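Local coordinates for mandalate racemase/muconate lactonizing enzyme (Unidentified, PDB 4E4U), which probably catalyses a metal-dependent isomerase-type reaction that begins by removing a proton alpha to a carboxylate, as in the mandelate racemase/muconate lactonizing family, at the interface of chains A and B and the interface of chains A and C. Numbering follows the deposited sequence. Chains: chain A/B/C, Mandalate racemase/muconate lactonizing enzyme.

Chain A takes part in both contacts; the residues given share none, and the C-alpha centres of contact 1 and contact 2 lie about 46 Å apart. Contact 1 joins A and B through the C-terminal enolase-like region, where helices 181-198 and 214-224 of B meet helix 181-198, strand 203-206 and the loop at A:Asp228. Contact 2 sets the end of helix 70-79 and the following loop of A, within the N-terminal domain, against loops of C. The A-C interface is two-fold symmetric and the A-B interface is not exactly so. Together they could build dimers into the deposited eight-chain assembly, although the structure alone does not show the solution oligomer.

Contact 1: the interface of chains A and B. Residues chain A 195, 203, 228-229; chain B 181, 184, 219, 223.
Carboxylate oxygen OD2 of A:Asp228 accepts hydrogen bonds from two arginines of chain B, which reach it from opposite faces of the carboxylate plane. B:Arg223 NH2 stands 2.8 Å from A:Asp228 OD2, on its anti side, and the bond is nearly straight, with 167° at the hydrogen. B:Arg219 NH2 comes to the same oxygen from well above the plane, while its NE lies 2.9 Å from A:Asp228 OD1. B:Arg219 thus grips the carboxylate side-on, one nitrogen to each oxygen, with both acceptors close to the guanidinium plane although the two flat groups are turned 54° apart. The bend in B:Arg219 at chi3 (64°) turns its NE edge towards the aspartate; B:Arg223 instead arrives on a chain extended from CG to NE. B:Leu184 steadies both from their own side, with CB over the centre of the B:Arg223 guanidinium and CD1 against a face of B:Arg219.

A second carboxylate shares B:Arg219. B:Arg219 NH2 makes a longer salt bridge of 3.3 Å to A:Asp203 OD1, met nearly along the C-O axis. The two aspartates probably offset the charge of the paired arginines. B:Leu181 inserts its branched end here: CD1 lies 3.4 Å from A:Arg195 NH1, and CG packs by A:Asp203 OD1. A:Asp228 O lies at the edge of the A:Arg195 guanidinium, in its plane. Water 1 and water 2 both sit at A:Asp203 OD2: water 1 leads to B:Arg219 NH1, and water 2 stands 2.8 Å from the backbone N of B:Leu181.

Contact 2: the interface of chains A and C. Residues chain A 79, 82-84; chain C 172, 260, 389-390.
C:Arg260 lies across A:Phe82 in this contact of a helix end and loop with loops, between two mandelate racemase/muconate lactonizing enzyme subunits of the enolase superfamily; the chain A residues belong to the N-terminal domain. Beyond CB, C:Arg260 CG passes 3.7 Å from A:Phe82 O, and C:Arg260 CD rests over the backbone oxygens of A:Phe82 and A:Thr83, at 3.2 Å from each. A bend at chi3 (-85°) then turns the guanidinium over the phenyl ring. NE sits above the ring face, offset toward the rim, and C:Arg260 CZ is 3.3 Å from A:Phe82 CE1, which lies over the guanidinium centre. With the planes 20° apart, the two groups are stacked, an arrangement suited to a cation-pi attraction. At the tip, C:Arg260 NH1 donates to A:Thr83 O over 3.0 Å, from above the carbonyl plane rather than on a lone pair. NH1 and NH2 also share water 3 at the guanidinium edge, and this water is 2.7 Å from A:Gln84 OE1, which probably limits rotation of the guanidinium.

The other end of the A:Gln84 amide uses NE2 twice. Across the interface A:Gln84 NE2 donates to C:Thr172 O over 2.9 Å, in the carbonyl plane and on a lone pair; within chain A it donates to A:Ser79 OG. Both acceptors lie near the amide plane, and with the water at OE1 they probably set which way the amide faces.

C:Met390 packs against both the amide and the phenyl ring. C:Met390 CG meets the ring edge in plane and lies 3.6 Å from A:Phe82 CA. SD is packed against A:Ser79, close to both CB and the backbone oxygen. The bend at chi3 (74°) carries the terminal methyl, C:Met390 CE, to the glutamine, where it lies 3.8 Å from A:Gln84 CD.

Contact 1: the interface of chains A and B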
loop_
_atom_site.group_PDB
_atom_site.type_symbol
_atom_site.label_atom_id
_atom_site.label_comp_id
_atom_site.label_asym_id
_atom_site.label_seq_id
_atom_site.Cartn_x
_atom_site.Cartn_y
_atom_site.Cartn_z
ATOM N N ARG A 195 3.869 -27.294 -29.580
ATOM C CA ARG A 195 5.226 -26.748 -29.640
ATOM C C ARG A 195 6.142 -27.609 -30.514
ATOM O O ARG A 195 6.909 -27.074 -31.313
ATOM C CB ARG A 195 5.834 -26.568 -28.245
ATOM C CG ARG A 195 7.306 -26.152 -28.271
ATOM C CD ARG A 195 7.511 -24.792 -28.938
ATOM N NE ARG A 195 7.048 -23.701 -28.085
ATOM C CZ ARG A 195 6.431 -22.605 -28.526
ATOM N NH1 ARG A 195 6.199 -22.445 -29.826
ATOM N NH2 ARG A 195 6.044 -21.671 -27.666
ATOM N N ASP A 203 3.975 -18.665 -32.034
ATOM C CA ASP A 203 3.647 -18.605 -30.622
ATOM C C ASP A 203 2.434 -19.461 -30.280
ATOM O O ASP A 203 1.534 -19.652 -31.110
ATOM C CB ASP A 203 3.373 -17.158 -30.205
ATOM C CG ASP A 203 4.648 -16.380 -29.924
ATOM O OD1 ASP A 203 5.380 -16.743 -28.973
ATOM O OD2 ASP A 203 4.918 -15.394 -30.648
ATOM N N ASP A 228 6.652 -21.744 -22.865
ATOM C CA ASP A 228 6.714 -20.309 -23.184
ATOM C C ASP A 228 5.566 -19.781 -24.062
ATOM O O ASP A 228 5.816 -19.185 -25.113
ATOM C CB ASP A 228 8.075 -19.964 -23.817
ATOM C CG ASP A 228 8.326 -18.459 -23.918
ATOM O OD1 ASP A 228 7.891 -17.693 -23.030
ATOM O OD2 ASP A 228 8.992 -18.036 -24.885
ATOM N N PRO A 229 4.304 -19.974 -23.627
ATOM C CA PRO A 229 3.203 -19.404 -24.411
ATOM C C PRO A 229 3.262 -17.880 -24.417
ATOM O O PRO A 229 3.688 -17.249 -23.430
ATOM C CB PRO A 229 1.939 -19.865 -23.670
ATOM C CG PRO A 229 2.380 -20.785 -22.597
ATOM C CD PRO A 229 3.843 -20.601 -22.377
ATOM N N LEU B 181 9.646 -15.608 -30.875
ATOM C CA LEU B 181 10.354 -16.782 -30.369
ATOM C C LEU B 181 11.754 -16.909 -30.964
ATOM O O LEU B 181 12.692 -17.274 -30.263
ATOM C CB LEU B 181 9.566 -18.056 -30.657
ATOM C CG LEU B 181 8.285 -18.200 -29.840
ATOM C CD1 LEU B 181 7.422 -19.286 -30.459
ATOM C CD2 LEU B 181 8.598 -18.514 -28.381
ATOM N N LEU B 184 13.892 -14.444 -29.124
ATOM C CA LEU B 184 14.124 -14.947 -27.770
ATOM C C LEU B 184 15.160 -16.071 -27.791
ATOM O O LEU B 184 16.064 -16.105 -26.955
ATOM C CB LEU B 184 12.825 -15.433 -27.126
ATOM C CG LEU B 184 11.768 -14.365 -26.820
ATOM C CD1 LEU B 184 10.437 -15.004 -26.451
ATOM C CD2 LEU B 184 12.243 -13.454 -25.690
ATOM N N ARG B 219 9.342 -12.559 -20.135
ATOM C CA ARG B 219 9.573 -13.807 -20.871
ATOM C C ARG B 219 11.060 -13.991 -21.177
ATOM O O ARG B 219 11.612 -15.080 -21.005
ATOM C CB ARG B 219 8.756 -13.855 -22.168
ATOM C CG ARG B 219 7.277 -14.132 -21.950
ATOM C CD ARG B 219 6.518 -14.115 -23.259
ATOM N NE ARG B 219 6.929 -15.184 -24.172
ATOM C CZ ARG B 219 6.667 -15.191 -25.474
ATOM N NH1 ARG B 219 6.004 -14.182 -26.031
ATOM N NH2 ARG B 219 7.072 -16.205 -26.225
ATOM N N ARG B 223 14.329 -16.815 -19.541
ATOM C CA ARG B 223 15.266 -17.566 -20.370
ATOM C C ARG B 223 16.722 -17.274 -20.053
ATOM O O ARG B 223 17.585 -18.144 -20.205
ATOM C CB ARG B 223 15.020 -17.258 -21.839
ATOM C CG ARG B 223 13.752 -17.866 -22.392
ATOM C CD ARG B 223 13.446 -17.227 -23.719
ATOM N NE ARG B 223 12.317 -17.808 -24.437
ATOM C CZ ARG B 223 12.429 -18.581 -25.512
ATOM N NH1 ARG B 223 13.626 -18.916 -25.982
ATOM N NH2 ARG B 223 11.339 -19.011 -26.124
HETATM O O HOH W 1 6.437 -13.777 -28.825
HETATM O O HOH W 2 7.178 -15.579 -32.232
#

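Contact 2: the interface of chains A and C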
loop_
_atom_site.group_PDB
_atom_site.type_symbol
_atom_site.label_atom_id
_atom_site.label_comp_id
_atom_site.label_asym_id
_atom_site.label_seq_id
_atom_site.Cartn_x
_atom_site.Cartn_y
_atom_site.Cartn_z
ATOM N N SER A 79 -25.593 6.395 -20.404
ATOM C CA SER A 79 -26.354 7.026 -19.325
ATOM C C SER A 79 -27.826 6.618 -19.301
ATOM O O SER A 79 -28.546 6.929 -18.347
ATOM C CB SER A 79 -26.262 8.545 -19.468
ATOM O OG SER A 79 -24.904 8.960 -19.390
ATOM N N PHE A 82 -30.963 6.477 -16.449
ATOM C CA PHE A 82 -30.284 6.752 -15.182
ATOM C C PHE A 82 -29.429 5.545 -14.793
ATOM O O PHE A 82 -29.605 4.922 -13.750
ATOM C CB PHE A 82 -31.267 7.158 -14.074
ATOM C CG PHE A 82 -30.591 7.635 -12.814
ATOM C CD1 PHE A 82 -29.627 8.640 -12.867
ATOM C CD2 PHE A 82 -30.909 7.085 -11.575
ATOM C CE1 PHE A 82 -28.994 9.090 -11.708
ATOM C CE2 PHE A 82 -30.276 7.522 -10.415
ATOM C CZ PHE A 82 -29.326 8.526 -10.480
ATOM N N THR A 83 -28.497 5.221 -15.676
ATOM C CA THR A 83 -27.538 4.159 -15.420
ATOM C C THR A 83 -26.152 4.788 -15.266
ATOM O O THR A 83 -25.726 5.070 -14.145
ATOM C CB THR A 83 -27.624 3.048 -16.507
ATOM O OG1 THR A 83 -27.513 3.628 -17.814
ATOM C CG2 THR A 83 -28.963 2.295 -16.387
ATOM N N GLN A 84 -25.473 5.058 -16.376
ATOM C CA GLN A 84 -24.168 5.727 -16.326
ATOM C C GLN A 84 -23.133 4.876 -15.588
ATOM O O GLN A 84 -22.234 5.381 -14.909
ATOM C CB GLN A 84 -24.267 7.147 -15.746
ATOM C CG GLN A 84 -23.181 8.071 -16.268
ATOM C CD GLN A 84 -23.475 9.524 -15.971
ATOM O OE1 GLN A 84 -23.336 9.986 -14.833
ATOM N NE2 GLN A 84 -23.919 10.254 -16.988
ATOM N N THR C 172 -26.849 14.674 -15.771
ATOM C CA THR C 172 -26.907 14.608 -17.225
ATOM C C THR C 172 -26.046 13.482 -17.752
ATOM O O THR C 172 -25.278 12.869 -17.006
ATOM C CB THR C 172 -26.418 15.914 -17.894
ATOM O OG1 THR C 172 -24.987 15.900 -17.989
ATOM C CG2 THR C 172 -26.889 17.149 -17.126
ATOM N N ARG C 260 -27.516 1.995 -8.306
ATOM C CA ARG C 260 -27.148 1.702 -9.689
ATOM C C ARG C 260 -26.087 0.617 -9.797
ATOM O O ARG C 260 -25.525 0.407 -10.872
ATOM C CB ARG C 260 -26.700 2.974 -10.409
ATOM C CG ARG C 260 -27.848 3.929 -10.648
ATOM C CD ARG C 260 -27.410 5.123 -11.431
ATOM N NE ARG C 260 -26.832 6.160 -10.592
ATOM C CZ ARG C 260 -26.274 7.268 -11.063
ATOM N NH1 ARG C 260 -26.109 7.429 -12.378
ATOM N NH2 ARG C 260 -25.853 8.199 -10.219
ATOM N N GLN C 389 -34.785 9.128 -16.521
ATOM C CA GLN C 389 -33.851 9.535 -17.572
ATOM C C GLN C 389 -32.839 10.540 -17.047
ATOM O O GLN C 389 -33.081 11.206 -16.033
ATOM C CB GLN C 389 -34.600 10.145 -18.768
ATOM C CG GLN C 389 -35.538 9.161 -19.439
ATOM C CD GLN C 389 -36.219 9.668 -20.699
ATOM O OE1 GLN C 389 -36.980 8.928 -21.324
ATOM N NE2 GLN C 389 -35.961 10.920 -21.078
ATOM N N MET C 390 -31.697 10.639 -17.727
ATOM C CA MET C 390 -30.724 11.684 -17.423
ATOM C C MET C 390 -30.855 12.818 -18.427
ATOM O O MET C 390 -31.316 12.607 -19.550
ATOM C CB MET C 390 -29.299 11.125 -17.419
ATOM C CG MET C 390 -29.158 9.905 -16.528
ATOM S SD MET C 390 -27.479 9.414 -16.162
ATOM C CE MET C 390 -26.985 10.678 -14.993
HETATM O O HOH W 3 -24.529 9.923 -12.429
#